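Local coordinates for protein soluble lytic murein transglycosylase (Escherichia coli, PDB 1QSA) that cleaves the glycosidic bonds between N-acetylmuramic acid and N-acetylglucosamine in peptidoglycan, leaving a 1,6-anhydro bond in the N-acetylmuramic acid residue, at residues A156-I161 with T211-Q216; K273-A278 with E289-M294; A356-G361 with P606-A611; P383-V388 with A405-S410. One frame throughout, in Å; residues are numbered along the deposited sequence.

Interaction 1 of 4, residues A156-I161 with T211-Q216; sequences AYLERI and TDFTRQ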
loop_
_atom_site.group_PDB
_atom_site.type_symbol
_atom_site.label_atom_id
_atom_site.label_comp_id
_atom_site.label_asym_id
_atom_site.label_seq_id
_atom_site.Cartn_x
_atom_site.Cartn_y
_atom_site.Cartn_z
ATOM N N ALA A 156 -27.067 -12.624 10.854
ATOM C CA ALA A 156 -25.894 -12.600 9.973
ATOM C C ALA A 156 -26.173 -11.658 8.803
ATOM O O ALA A 156 -25.263 -10.986 8.305
ATOM C CB ALA A 156 -25.569 -14.010 9.458
ATOM N N TYR A 157 -27.434 -11.594 8.383
ATOM C CA TYR A 157 -27.840 -10.717 7.286
ATOM C C TYR A 157 -27.662 -9.262 7.730
ATOM O O TYR A 157 -27.011 -8.460 7.051
ATOM C CB TYR A 157 -29.305 -10.964 6.894
ATOM C CG TYR A 157 -29.689 -10.334 5.571
ATOM C CD1 TYR A 157 -29.989 -8.967 5.477
ATOM C CD2 TYR A 157 -29.696 -11.091 4.400
ATOM C CE1 TYR A 157 -30.280 -8.374 4.249
ATOM C CE2 TYR A 157 -29.985 -10.505 3.158
ATOM C CZ TYR A 157 -30.273 -9.148 3.094
ATOM O OH TYR A 157 -30.530 -8.580 1.874
ATOM N N LEU A 158 -28.184 -8.948 8.914
ATOM C CA LEU A 158 -28.094 -7.595 9.456
ATOM C C LEU A 158 -26.634 -7.202 9.729
ATOM O O LEU A 158 -26.241 -6.051 9.506
ATOM C CB LEU A 158 -28.942 -7.495 10.729
ATOM C CG LEU A 158 -29.401 -6.090 11.117
ATOM C CD1 LEU A 158 -30.248 -5.473 9.995
ATOM C CD2 LEU A 158 -30.195 -6.171 12.416
ATOM N N GLU A 159 -25.819 -8.168 10.155
ATOM C CA GLU A 159 -24.398 -7.926 10.417
ATOM C C GLU A 159 -23.647 -7.504 9.148
ATOM O O GLU A 159 -22.749 -6.657 9.201
ATOM C CB GLU A 159 -23.757 -9.174 11.039
ATOM C CG GLU A 159 -22.230 -9.135 11.171
ATOM C CD GLU A 159 -21.705 -8.026 12.080
ATOM O OE1 GLU A 159 -22.517 -7.333 12.739
ATOM O OE2 GLU A 159 -20.465 -7.850 12.129
ATOM N N ARG A 160 -23.994 -8.093 8.004
ATOM C CA ARG A 160 -23.320 -7.687 6.781
ATOM C C ARG A 160 -23.664 -6.240 6.425
ATOM O O ARG A 160 -22.823 -5.524 5.870
ATOM C CB ARG A 160 -23.627 -8.617 5.598
ATOM C CG ARG A 160 -22.697 -8.307 4.431
ATOM C CD ARG A 160 -22.835 -9.257 3.248
ATOM N NE ARG A 160 -21.759 -9.003 2.296
ATOM C CZ ARG A 160 -21.799 -9.298 1.002
ATOM N NH1 ARG A 160 -22.883 -9.857 0.476
ATOM N NH2 ARG A 160 -20.750 -9.012 0.230
ATOM N N ILE A 161 -24.897 -5.815 6.722
ATOM C CA ILE A 161 -25.314 -4.429 6.460
ATOM C C ILE A 161 -24.445 -3.486 7.304
ATOM O O ILE A 161 -23.929 -2.480 6.798
ATOM C CB ILE A 161 -26.828 -4.208 6.778
ATOM C CG1 ILE A 161 -27.684 -4.923 5.727
ATOM C CG2 ILE A 161 -27.144 -2.710 6.844
ATOM C CD1 ILE A 161 -29.174 -4.772 5.908
ATOM N N THR A 211 -30.573 0.800 19.164
ATOM C CA THR A 211 -29.982 -0.489 19.501
ATOM C C THR A 211 -28.508 -0.399 19.126
ATOM O O THR A 211 -28.076 0.582 18.512
ATOM C CB THR A 211 -30.598 -1.642 18.658
ATOM O OG1 THR A 211 -30.279 -1.436 17.276
ATOM C CG2 THR A 211 -32.116 -1.701 18.809
ATOM N N ASP A 212 -27.736 -1.433 19.446
ATOM C CA ASP A 212 -26.321 -1.422 19.098
ATOM C C ASP A 212 -26.188 -1.248 17.578
ATOM O O ASP A 212 -25.316 -0.519 17.091
ATOM C CB ASP A 212 -25.650 -2.715 19.539
ATOM C CG ASP A 212 -24.149 -2.671 19.369
ATOM O OD1 ASP A 212 -23.520 -1.711 19.875
ATOM O OD2 ASP A 212 -23.604 -3.594 18.721
ATOM N N PHE A 213 -27.099 -1.872 16.836
ATOM C CA PHE A 213 -27.079 -1.775 15.377
ATOM C C PHE A 213 -27.352 -0.355 14.870
ATOM O O PHE A 213 -26.539 0.204 14.119
ATOM C CB PHE A 213 -28.101 -2.746 14.755
ATOM C CG PHE A 213 -28.209 -2.628 13.258
ATOM C CD1 PHE A 213 -27.217 -3.159 12.435
ATOM C CD2 PHE A 213 -29.284 -1.957 12.668
ATOM C CE1 PHE A 213 -27.293 -3.022 11.042
ATOM C CE2 PHE A 213 -29.373 -1.813 11.276
ATOM C CZ PHE A 213 -28.367 -2.350 10.457
ATOM N N THR A 214 -28.482 0.234 15.270
ATOM C CA THR A 214 -28.822 1.568 14.786
ATOM C C THR A 214 -27.865 2.652 15.275
ATOM O O THR A 214 -27.657 3.646 14.574
ATOM C CB THR A 214 -30.280 1.951 15.085
ATOM O OG1 THR A 214 -30.507 1.869 16.495
ATOM C CG2 THR A 214 -31.238 1.019 14.343
ATOM N N ARG A 215 -27.233 2.426 16.430
ATOM C CA ARG A 215 -26.276 3.398 16.956
ATOM C C ARG A 215 -25.010 3.356 16.101
ATOM O O ARG A 215 -24.477 4.397 15.722
ATOM C CB ARG A 215 -25.954 3.111 18.426
ATOM C CG ARG A 215 -27.091 3.499 19.361
ATOM C CD ARG A 215 -26.838 3.029 20.781
ATOM N NE ARG A 215 -28.006 3.284 21.622
ATOM C CZ ARG A 215 -28.603 2.371 22.385
ATOM N NH1 ARG A 215 -28.155 1.118 22.413
ATOM N NH2 ARG A 215 -29.660 2.710 23.116
ATOM N N GLN A 216 -24.562 2.153 15.759
ATOM C CA GLN A 216 -23.367 2.018 14.927
ATOM C C GLN A 216 -23.602 2.547 13.513
ATOM O O GLN A 216 -22.717 3.181 12.927
ATOM C CB GLN A 216 -22.895 0.576 14.881
ATOM C CG GLN A 216 -22.324 0.096 16.193
ATOM C CD GLN A 216 -21.545 -1.174 16.001
ATOM O OE1 GLN A 216 -20.637 -1.226 15.178
ATOM N NE2 GLN A 216 -21.927 -2.221 16.713
#
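L158 lays its branched end over one face of the F213 ring. Its CG sits 3.8 Å from the centroid of that ring and only 15° off the ring normal, which identifies the contact as a CH-pi interaction over the face. The two methyl groups extend the overlap toward different parts of the rim: L158 CD1 lies 3.7 Å from F213 CZ, while L158 CD2 approaches F213 CG at 4.1 Å. The backbone of the same residue also takes part, since L158 O is 3.6 Å from F213 CE1. One helical turn further on, I161 reaches the ring differently. Its CG2 meets F213 CZ at 3.8 Å, at the edge and in the ring plane, so face and edge are touched by two residues of a single helix. F213 has its CG anti to the backbone N (chi1 176°), which carries the phenyl group from helix 212-228 across to helix 154-166. This is packing between helices of the alpha-superhelix, with I187 and I191 of helix 185-196, which lies between them in sequence, also touching the ring. F213 stands in the first turn of its helix, whose start is fixed by a capping box formed by T211 and T214. T214 N donates to T211 OG1 at 3.2 Å along an almost straight line (174°), and T211 N returns a bond to T214 OG1 at 2.9 Å. A bound glycerol, probably from the crystallisation liquor, is hydrogen-bonded to T211 OG1.

Interaction 2 of 4, residues K273-A278 with E289-M294; sequences KWRDDA and ERRVRM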
loop_
_atom_site.group_PDB
_atom_site.type_symbol
_atom_site.label_atom_id
_atom_site.label_comp_id
_atom_site.label_asym_id
_atom_site.label_seq_id
_atom_site.Cartn_x
_atom_site.Cartn_y
_atom_site.Cartn_z
ATOM N N LYS A 273 -12.011 25.987 20.697
ATOM C CA LYS A 273 -12.184 25.736 22.124
ATOM C C LYS A 273 -12.962 24.430 22.333
ATOM O O LYS A 273 -12.607 23.601 23.182
ATOM C CB LYS A 273 -12.923 26.909 22.778
ATOM C CG LYS A 273 -13.207 26.741 24.254
ATOM C CD LYS A 273 -13.876 27.998 24.801
ATOM C CE LYS A 273 -14.237 27.849 26.264
ATOM N NZ LYS A 273 -14.893 29.089 26.783
ATOM N N TRP A 274 -14.019 24.251 21.547
ATOM C CA TRP A 274 -14.838 23.046 21.635
ATOM C C TRP A 274 -13.984 21.836 21.257
ATOM O O TRP A 274 -14.012 20.815 21.933
ATOM C CB TRP A 274 -16.032 23.157 20.682
ATOM C CG TRP A 274 -17.013 22.033 20.823
ATOM C CD1 TRP A 274 -18.117 22.007 21.622
ATOM C CD2 TRP A 274 -16.952 20.752 20.174
ATOM N NE1 TRP A 274 -18.745 20.787 21.526
ATOM C CE2 TRP A 274 -18.054 19.997 20.644
ATOM C CE3 TRP A 274 -16.075 20.164 19.250
ATOM C CZ2 TRP A 274 -18.302 18.680 20.220
ATOM C CZ3 TRP A 274 -16.320 18.849 18.827
ATOM C CH2 TRP A 274 -17.426 18.128 19.316
ATOM N N ARG A 275 -13.223 21.970 20.175
ATOM C CA ARG A 275 -12.351 20.898 19.686
ATOM C C ARG A 275 -11.342 20.480 20.745
ATOM O O ARG A 275 -11.175 19.295 21.017
ATOM C CB ARG A 275 -11.603 21.345 18.427
ATOM C CG ARG A 275 -10.555 20.355 17.916
ATOM C CD ARG A 275 -9.534 21.040 17.012
ATOM N NE ARG A 275 -8.753 22.008 17.779
ATOM C CZ ARG A 275 -8.325 23.189 17.328
ATOM N NH1 ARG A 275 -8.554 23.580 16.081
ATOM N NH2 ARG A 275 -7.639 23.976 18.140
ATOM N N ASP A 276 -10.673 21.453 21.363
ATOM C CA ASP A 276 -9.678 21.119 22.374
ATOM C C ASP A 276 -10.254 20.494 23.629
ATOM O O ASP A 276 -9.591 19.670 24.278
ATOM C CB ASP A 276 -8.774 22.319 22.680
ATOM C CG ASP A 276 -7.844 22.649 21.518
ATOM O OD1 ASP A 276 -7.757 21.849 20.559
ATOM O OD2 ASP A 276 -7.198 23.710 21.547
ATOM N N ASP A 277 -11.483 20.871 23.974
ATOM C CA ASP A 277 -12.143 20.286 25.134
ATOM C C ASP A 277 -12.457 18.827 24.774
ATOM O O ASP A 277 -12.238 17.925 25.578
ATOM C CB ASP A 277 -13.436 21.041 25.472
ATOM C CG ASP A 277 -14.276 20.326 26.533
ATOM O OD1 ASP A 277 -13.987 20.484 27.743
ATOM O OD2 ASP A 277 -15.223 19.597 26.155
ATOM N N ALA A 278 -12.930 18.607 23.548
ATOM C CA ALA A 278 -13.246 17.255 23.080
ATOM C C ALA A 278 -12.001 16.368 23.093
ATOM O O ALA A 278 -12.040 15.243 23.602
ATOM C CB ALA A 278 -13.851 17.298 21.681
ATOM N N GLU A 289 -2.456 12.726 18.579
ATOM C CA GLU A 289 -1.272 12.920 17.737
ATOM C C GLU A 289 -1.529 13.979 16.664
ATOM O O GLU A 289 -0.638 14.784 16.341
ATOM C CB GLU A 289 -0.845 11.602 17.082
ATOM C CG GLU A 289 -0.199 10.634 18.078
ATOM C CD GLU A 289 0.145 9.296 17.462
ATOM O OE1 GLU A 289 -0.667 8.769 16.666
ATOM O OE2 GLU A 289 1.233 8.770 17.764
ATOM N N ARG A 290 -2.735 13.969 16.088
ATOM C CA ARG A 290 -3.072 14.973 15.074
ATOM C C ARG A 290 -3.038 16.374 15.713
ATOM O O ARG A 290 -2.578 17.332 15.086
ATOM C CB ARG A 290 -4.451 14.708 14.450
ATOM C CG ARG A 290 -4.862 15.734 13.367
ATOM C CD ARG A 290 -3.861 15.804 12.203
ATOM N NE ARG A 290 -4.178 16.860 11.236
ATOM C CZ ARG A 290 -3.689 18.099 11.280
ATOM N NH1 ARG A 290 -2.846 18.450 12.241
ATOM N NH2 ARG A 290 -4.032 18.992 10.357
ATOM N N ARG A 291 -3.473 16.469 16.972
ATOM C CA ARG A 291 -3.473 17.743 17.699
ATOM C C ARG A 291 -2.039 18.190 18.001
ATOM O O ARG A 291 -1.741 19.387 17.989
ATOM C CB ARG A 291 -4.294 17.633 18.981
ATOM C CG ARG A 291 -4.473 18.958 19.714
ATOM C CD ARG A 291 -5.031 20.035 18.799
ATOM N NE ARG A 291 -5.174 21.335 19.470
ATOM C CZ ARG A 291 -4.204 22.238 19.568
ATOM N NH1 ARG A 291 -2.989 21.977 19.089
ATOM N NH2 ARG A 291 -4.441 23.391 20.190
ATOM N N VAL A 292 -1.161 17.230 18.304
ATOM C CA VAL A 292 0.259 17.527 18.540
ATOM C C VAL A 292 0.839 18.089 17.238
ATOM O O VAL A 292 1.622 19.053 17.248
ATOM C CB VAL A 292 1.057 16.234 18.921
ATOM C CG1 VAL A 292 2.558 16.479 18.861
ATOM C CG2 VAL A 292 0.651 15.748 20.322
ATOM N N ARG A 293 0.463 17.483 16.115
ATOM C CA ARG A 293 0.959 17.950 14.817
ATOM C C ARG A 293 0.479 19.357 14.499
ATOM O O ARG A 293 1.223 20.137 13.897
ATOM C CB ARG A 293 0.615 16.963 13.697
ATOM C CG ARG A 293 1.421 15.661 13.812
ATOM C CD ARG A 293 1.289 14.743 12.603
ATOM N NE ARG A 293 2.220 13.618 12.745
ATOM C CZ ARG A 293 1.902 12.428 13.261
ATOM N NH1 ARG A 293 0.647 12.135 13.564
ATOM N NH2 ARG A 293 2.833 11.490 13.389
ATOM N N MET A 294 -0.725 19.698 14.956
ATOM C CA MET A 294 -1.260 21.049 14.754
ATOM C C MET A 294 -0.375 22.055 15.505
ATOM O O MET A 294 -0.068 23.132 14.994
ATOM C CB MET A 294 -2.700 21.157 15.263
ATOM C CG MET A 294 -3.239 22.596 15.207
ATOM S SD MET A 294 -4.946 22.718 15.727
ATOM C CE MET A 294 -5.770 22.514 14.179
#
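R291 of helix 285-298 and D276 of helix 269-280 join two consecutive helices of the superhelix through a salt-bridge network completed by R275. The short helical segments run at 135° to each other with axes 11.9 Å apart, a separation spanned by long side chains. R291 bends at chi2 and presents its guanidinium side-on: NE donates to D276 OD1 at 2.8 Å, nearly straight at 175°, while NH2 reaches D276 OD2 at 3.1 Å, on the syn side but tilted out of the carboxylate plane. D276 OD1 also receives NE and NH2 of R275, the nearer being R275 NE at 3.0 Å, and all three donors meet it from out of the carboxylate plane. Two arginines thus share one carboxylate, which probably offsets their neighbouring charges; R275 NH1 is held further by L262 O. With an alanine at D276, the two guanidinium groups would probably lose the anion that joins them, and R291 would be freer to turn. Beside this network V292 touches W307 of helix 301-310, a residue that D276 and R291 also touch. One turn after R291 comes M294, bent at its last torsion. Its SD stands 3.6 Å above the guanidinium plane of R275, toward the rim, and over one face of the R291 guanidinium as well. The methyl group goes further, placing M294 CE 3.5 Å from R275 NH1.

Interaction 3 of 4, residues A356-G361 with P606-A611; sequences AAQRIG and PTLMSA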
loop_
_atom_site.group_PDB
_atom_site.type_symbol
_atom_site.label_atom_id
_atom_site.label_comp_id
_atom_site.label_asym_id
_atom_site.label_seq_id
_atom_site.Cartn_x
_atom_site.Cartn_y
_atom_site.Cartn_z
ATOM N N ALA A 356 18.322 13.474 14.961
ATOM C CA ALA A 356 18.952 13.571 16.274
ATOM C C ALA A 356 20.435 13.875 16.153
ATOM O O ALA A 356 20.938 14.770 16.830
ATOM C CB ALA A 356 18.703 12.295 17.087
ATOM N N ALA A 357 21.122 13.151 15.267
ATOM C CA ALA A 357 22.548 13.361 15.037
ATOM C C ALA A 357 22.823 14.787 14.534
ATOM O O ALA A 357 23.711 15.471 15.054
ATOM C CB ALA A 357 23.069 12.336 14.044
ATOM N N GLN A 358 22.058 15.243 13.536
ATOM C CA GLN A 358 22.243 16.589 13.006
ATOM C C GLN A 358 21.933 17.659 14.070
ATOM O O GLN A 358 22.641 18.655 14.164
ATOM C CB GLN A 358 21.390 16.813 11.748
ATOM C CG GLN A 358 21.679 18.153 11.060
ATOM C CD GLN A 358 21.392 18.168 9.555
ATOM O OE1 GLN A 358 20.898 17.190 8.988
ATOM N NE2 GLN A 358 21.681 19.295 8.914
ATOM N N ARG A 359 20.923 17.413 14.902
ATOM C CA ARG A 359 20.547 18.368 15.950
ATOM C C ARG A 359 21.698 18.621 16.928
ATOM O O ARG A 359 21.989 19.771 17.249
ATOM C CB ARG A 359 19.290 17.902 16.700
ATOM C CG ARG A 359 18.808 18.874 17.801
ATOM C CD ARG A 359 18.435 20.221 17.186
ATOM N NE ARG A 359 18.140 21.273 18.169
ATOM C CZ ARG A 359 16.962 21.438 18.758
ATOM N NH1 ARG A 359 15.987 20.559 18.568
ATOM N NH2 ARG A 359 16.788 22.455 19.607
ATOM N N ILE A 360 22.388 17.568 17.362
ATOM C CA ILE A 360 23.501 17.770 18.298
ATOM C C ILE A 360 24.884 17.908 17.662
ATOM O O ILE A 360 25.897 17.921 18.364
ATOM C CB ILE A 360 23.531 16.708 19.405
ATOM C CG1 ILE A 360 23.695 15.306 18.813
ATOM C CG2 ILE A 360 22.275 16.819 20.248
ATOM C CD1 ILE A 360 23.605 14.216 19.860
ATOM N N GLY A 361 24.920 18.015 16.337
ATOM C CA GLY A 361 26.174 18.190 15.627
ATOM C C GLY A 361 27.125 17.014 15.603
ATOM O O GLY A 361 28.342 17.198 15.531
ATOM N N PRO A 606 26.719 11.480 4.661
ATOM C CA PRO A 606 25.261 11.353 4.746
ATOM C C PRO A 606 24.475 12.263 5.700
ATOM O O PRO A 606 23.474 11.832 6.257
ATOM C CB PRO A 606 25.075 9.874 5.073
ATOM C CG PRO A 606 26.247 9.563 5.944
ATOM C CD PRO A 606 27.399 10.389 5.388
ATOM N N THR A 607 24.880 13.526 5.840
ATOM C CA THR A 607 24.159 14.456 6.717
ATOM C C THR A 607 22.711 14.518 6.215
ATOM O O THR A 607 22.478 14.617 5.018
ATOM C CB THR A 607 24.789 15.861 6.682
ATOM O OG1 THR A 607 26.198 15.752 6.948
ATOM C CG2 THR A 607 24.142 16.775 7.746
ATOM N N LEU A 608 21.747 14.463 7.122
ATOM C CA LEU A 608 20.341 14.440 6.714
ATOM C C LEU A 608 19.838 15.585 5.841
ATOM O O LEU A 608 19.117 15.358 4.860
ATOM C CB LEU A 608 19.433 14.293 7.935
ATOM C CG LEU A 608 17.953 14.107 7.571
ATOM C CD1 LEU A 608 17.736 12.729 6.953
ATOM C CD2 LEU A 608 17.090 14.299 8.807
ATOM N N MET A 609 20.151 16.812 6.247
ATOM C CA MET A 609 19.717 17.999 5.515
ATOM C C MET A 609 20.886 18.932 5.237
ATOM O O MET A 609 21.884 18.944 5.970
ATOM C CB MET A 609 18.662 18.782 6.325
ATOM C CG MET A 609 17.398 17.988 6.652
ATOM S SD MET A 609 16.107 19.041 7.326
ATOM C CE MET A 609 15.033 17.862 8.108
ATOM N N SER A 610 20.746 19.727 4.182
ATOM C CA SER A 610 21.759 20.724 3.836
ATOM C C SER A 610 21.623 21.843 4.873
ATOM O O SER A 610 20.604 21.940 5.566
ATOM C CB SER A 610 21.500 21.288 2.434
ATOM O OG SER A 610 20.344 22.113 2.400
ATOM N N ALA A 611 22.640 22.688 4.987
ATOM C CA ALA A 611 22.584 23.796 5.945
ATOM C C ALA A 611 21.386 24.690 5.621
ATOM O O ALA A 611 20.691 25.152 6.519
ATOM C CB ALA A 611 23.865 24.613 5.872
#
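Q358 reaches straight across to the backbone of M609 and sets its amide alongside it, both polar atoms used. M609 N donates to Q358 OE1 at 2.9 Å, in the carbonyl plane and on a lone pair, and Q358 NE2 donates to M609 O at 3.0 Å. The second bond is less regular, for the NE2 donor stands 43° out of the M609 carbonyl plane. With CG anti to the backbone N (chi1 -173°) and the chain extended beyond it, the amide is carried clear of helix 351-359. T607 crosses this side chain at about a right angle, bringing its CG2 to 3.6 Å from Q358 CD, while L608 CB lies 3.4 Å from Q358 OE1. W614 of the short helix 611-615 also touches Q358. Replacing Q358 with a leucine would remove both bonds and is likely to leave the N-H and carbonyl of M609 without these mates. The amide bridges the N-H and C=O of one residue, as a peptide group of a neighbouring chain would, and so ties helix 351-359, probably part of the superhelix and closed by a Schellman motif at G361, to the loop between helix 582-601 and helix 611-615.

Interaction 4 of 4, residues P383-V388 with A405-S410; sequences PEMARV and ANLVKS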
loop_
_atom_site.group_PDB
_atom_site.type_symbol
_atom_site.label_atom_id
_atom_site.label_comp_id
_atom_site.label_asym_id
_atom_site.label_seq_id
_atom_site.Cartn_x
_atom_site.Cartn_y
_atom_site.Cartn_z
ATOM N N PRO A 383 16.130 -25.392 -10.152
ATOM C CA PRO A 383 15.304 -24.990 -11.292
ATOM C C PRO A 383 14.536 -23.678 -11.091
ATOM O O PRO A 383 14.371 -22.931 -12.052
ATOM C CB PRO A 383 14.381 -26.196 -11.508
ATOM C CG PRO A 383 14.401 -26.924 -10.210
ATOM C CD PRO A 383 15.779 -26.742 -9.676
ATOM N N GLU A 384 14.087 -23.371 -9.865
ATOM C CA GLU A 384 13.368 -22.107 -9.688
ATOM C C GLU A 384 14.321 -20.927 -9.937
ATOM O O GLU A 384 13.951 -19.953 -10.604
ATOM C CB GLU A 384 12.657 -21.990 -8.318
ATOM C CG GLU A 384 11.817 -20.690 -8.234
ATOM C CD GLU A 384 10.647 -20.724 -7.247
ATOM O OE1 GLU A 384 10.786 -21.289 -6.129
ATOM O OE2 GLU A 384 9.588 -20.140 -7.584
ATOM N N MET A 385 15.558 -21.017 -9.450
ATOM C CA MET A 385 16.511 -19.936 -9.699
ATOM C C MET A 385 16.798 -19.821 -11.205
ATOM O O MET A 385 16.955 -18.726 -11.726
ATOM C CB MET A 385 17.823 -20.151 -8.936
ATOM C CG MET A 385 18.802 -18.983 -9.067
ATOM S SD MET A 385 18.163 -17.425 -8.365
ATOM C CE MET A 385 18.674 -17.582 -6.655
ATOM N N ALA A 386 16.869 -20.955 -11.904
ATOM C CA ALA A 386 17.112 -20.922 -13.340
ATOM C C ALA A 386 15.968 -20.174 -14.051
ATOM O O ALA A 386 16.211 -19.446 -15.011
ATOM C CB ALA A 386 17.271 -22.329 -13.893
ATOM N N ARG A 387 14.728 -20.334 -13.572
ATOM C CA ARG A 387 13.605 -19.609 -14.187
ATOM C C ARG A 387 13.748 -18.115 -13.892
ATOM O O ARG A 387 13.545 -17.287 -14.775
ATOM C CB ARG A 387 12.254 -20.115 -13.677
ATOM C CG ARG A 387 11.939 -21.555 -14.117
ATOM C CD ARG A 387 10.453 -21.858 -14.043
ATOM N NE ARG A 387 9.947 -21.810 -12.678
ATOM C CZ ARG A 387 10.040 -22.796 -11.794
ATOM N NH1 ARG A 387 10.635 -23.942 -12.116
ATOM N NH2 ARG A 387 9.548 -22.636 -10.574
ATOM N N VAL A 388 14.134 -17.778 -12.662
ATOM C CA VAL A 388 14.319 -16.372 -12.278
ATOM C C VAL A 388 15.359 -15.722 -13.183
ATOM O O VAL A 388 15.139 -14.627 -13.704
ATOM C CB VAL A 388 14.755 -16.246 -10.790
ATOM C CG1 VAL A 388 15.191 -14.795 -10.469
ATOM C CG2 VAL A 388 13.580 -16.647 -9.884
ATOM N N ALA A 405 9.362 -14.474 -5.019
ATOM C CA ALA A 405 8.549 -14.481 -3.809
ATOM C C ALA A 405 8.475 -15.889 -3.230
ATOM O O ALA A 405 8.576 -16.067 -2.020
ATOM C CB ALA A 405 7.149 -13.945 -4.102
ATOM N N ASN A 406 8.315 -16.889 -4.098
ATOM C CA ASN A 406 8.257 -18.285 -3.654
ATOM C C ASN A 406 9.604 -18.749 -3.132
ATOM O O ASN A 406 9.675 -19.485 -2.157
ATOM C CB ASN A 406 7.872 -19.212 -4.811
ATOM C CG ASN A 406 6.413 -19.153 -5.150
ATOM O OD1 ASN A 406 5.614 -18.586 -4.408
ATOM N ND2 ASN A 406 6.041 -19.775 -6.269
ATOM N N LEU A 407 10.670 -18.332 -3.805
ATOM C CA LEU A 407 12.015 -18.724 -3.423
ATOM C C LEU A 407 12.456 -18.184 -2.047
ATOM O O LEU A 407 13.045 -18.920 -1.249
ATOM C CB LEU A 407 12.986 -18.302 -4.535
ATOM C CG LEU A 407 14.358 -18.961 -4.670
ATOM C CD1 LEU A 407 14.252 -20.474 -4.567
ATOM C CD2 LEU A 407 14.951 -18.556 -6.015
ATOM N N VAL A 408 12.087 -16.948 -1.723
ATOM C CA VAL A 408 12.490 -16.353 -0.445
ATOM C C VAL A 408 11.543 -16.663 0.716
ATOM O O VAL A 408 11.921 -16.563 1.881
ATOM C CB VAL A 408 12.676 -14.812 -0.567
ATOM C CG1 VAL A 408 13.668 -14.500 -1.664
ATOM C CG2 VAL A 408 11.349 -14.124 -0.862
ATOM N N LYS A 409 10.331 -17.093 0.395
ATOM C CA LYS A 409 9.321 -17.388 1.406
ATOM C C LYS A 409 9.652 -18.596 2.287
ATOM O O LYS A 409 10.121 -19.629 1.799
ATOM C CB LYS A 409 7.968 -17.595 0.714
ATOM C CG LYS A 409 6.758 -17.662 1.634
ATOM C CD LYS A 409 5.491 -17.792 0.808
ATOM C CE LYS A 409 5.487 -19.093 0.003
ATOM N NZ LYS A 409 4.575 -19.054 -1.179
ATOM N N SER A 410 9.440 -18.438 3.591
ATOM C CA SER A 410 9.668 -19.515 4.558
ATOM C C SER A 410 11.118 -19.987 4.684
ATOM O O SER A 410 11.371 -21.101 5.132
ATOM C CB SER A 410 8.771 -20.710 4.216
ATOM O OG SER A 410 7.438 -20.285 3.979
#
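L407 projects toward helix 383-393 and meets M385 and E384, joining two consecutive helices of the L domain, a family of the TPR clan. On the apolar side, L407 has CG anti to the backbone N (chi1 -159°), which carries CG toward helix 383-393; the branch there, turned by chi2, parts the methyls between two neighbours. CD2 lies 3.9 Å from M385 CE and 4.1 Å from M385 SD, whereas CD1 lies 3.9 Å from E384 OE1. M385 is bent at both chi2 and chi3 and crosses L407 at about a right angle, so that its sulfur and its methyl both lie against the same leucine branch. L419 and Y422 of helix 413-425, together with W428, enclose M385 further. The polar half, though E384 is buried, has no hydrogen bond across the segments. E384 brings its carboxylate to N406 CB, 3.4 Å from E384 OE2, and near L407 N, 3.8 Å from E384 OE1. The E384 carboxylate and N406 amide planes are 56° apart, and the amide turns instead to T67, whose O accepts from N406 ND2. E384 OE2 also lies close to E403 OE1; R387, salt-bridged to E403 and in a long ion pair with E384 (R387 NH2 to E384 OE2 3.9 Å), probably eases that crowding of charge. The loose, solvent side begins at partly exposed N406 and ends at exposed K409, whose NZ makes a weak hydrogen bond to N406 OD1 at 3.4 Å.

In the fold
Followed from the N terminus, interaction 1 comes first and closes a loop of 49 residues, tying helix 154-166 to helix 212-228. Interaction 2 follows in series, about 16 Å away between nearest atoms, and closes only ten residues between two successive helices. Interaction 3 has by far the longest reach: it spans 244 residues, bringing the C-terminal tail back to helix 351-359. Interaction 4, a short closure within the L domain, falls entirely inside that span, about 41 Å from interaction 3 between centres. No two loops cross. Interactions 1 and 3, like 2 and 4, lie on opposite sides of the chain's centre.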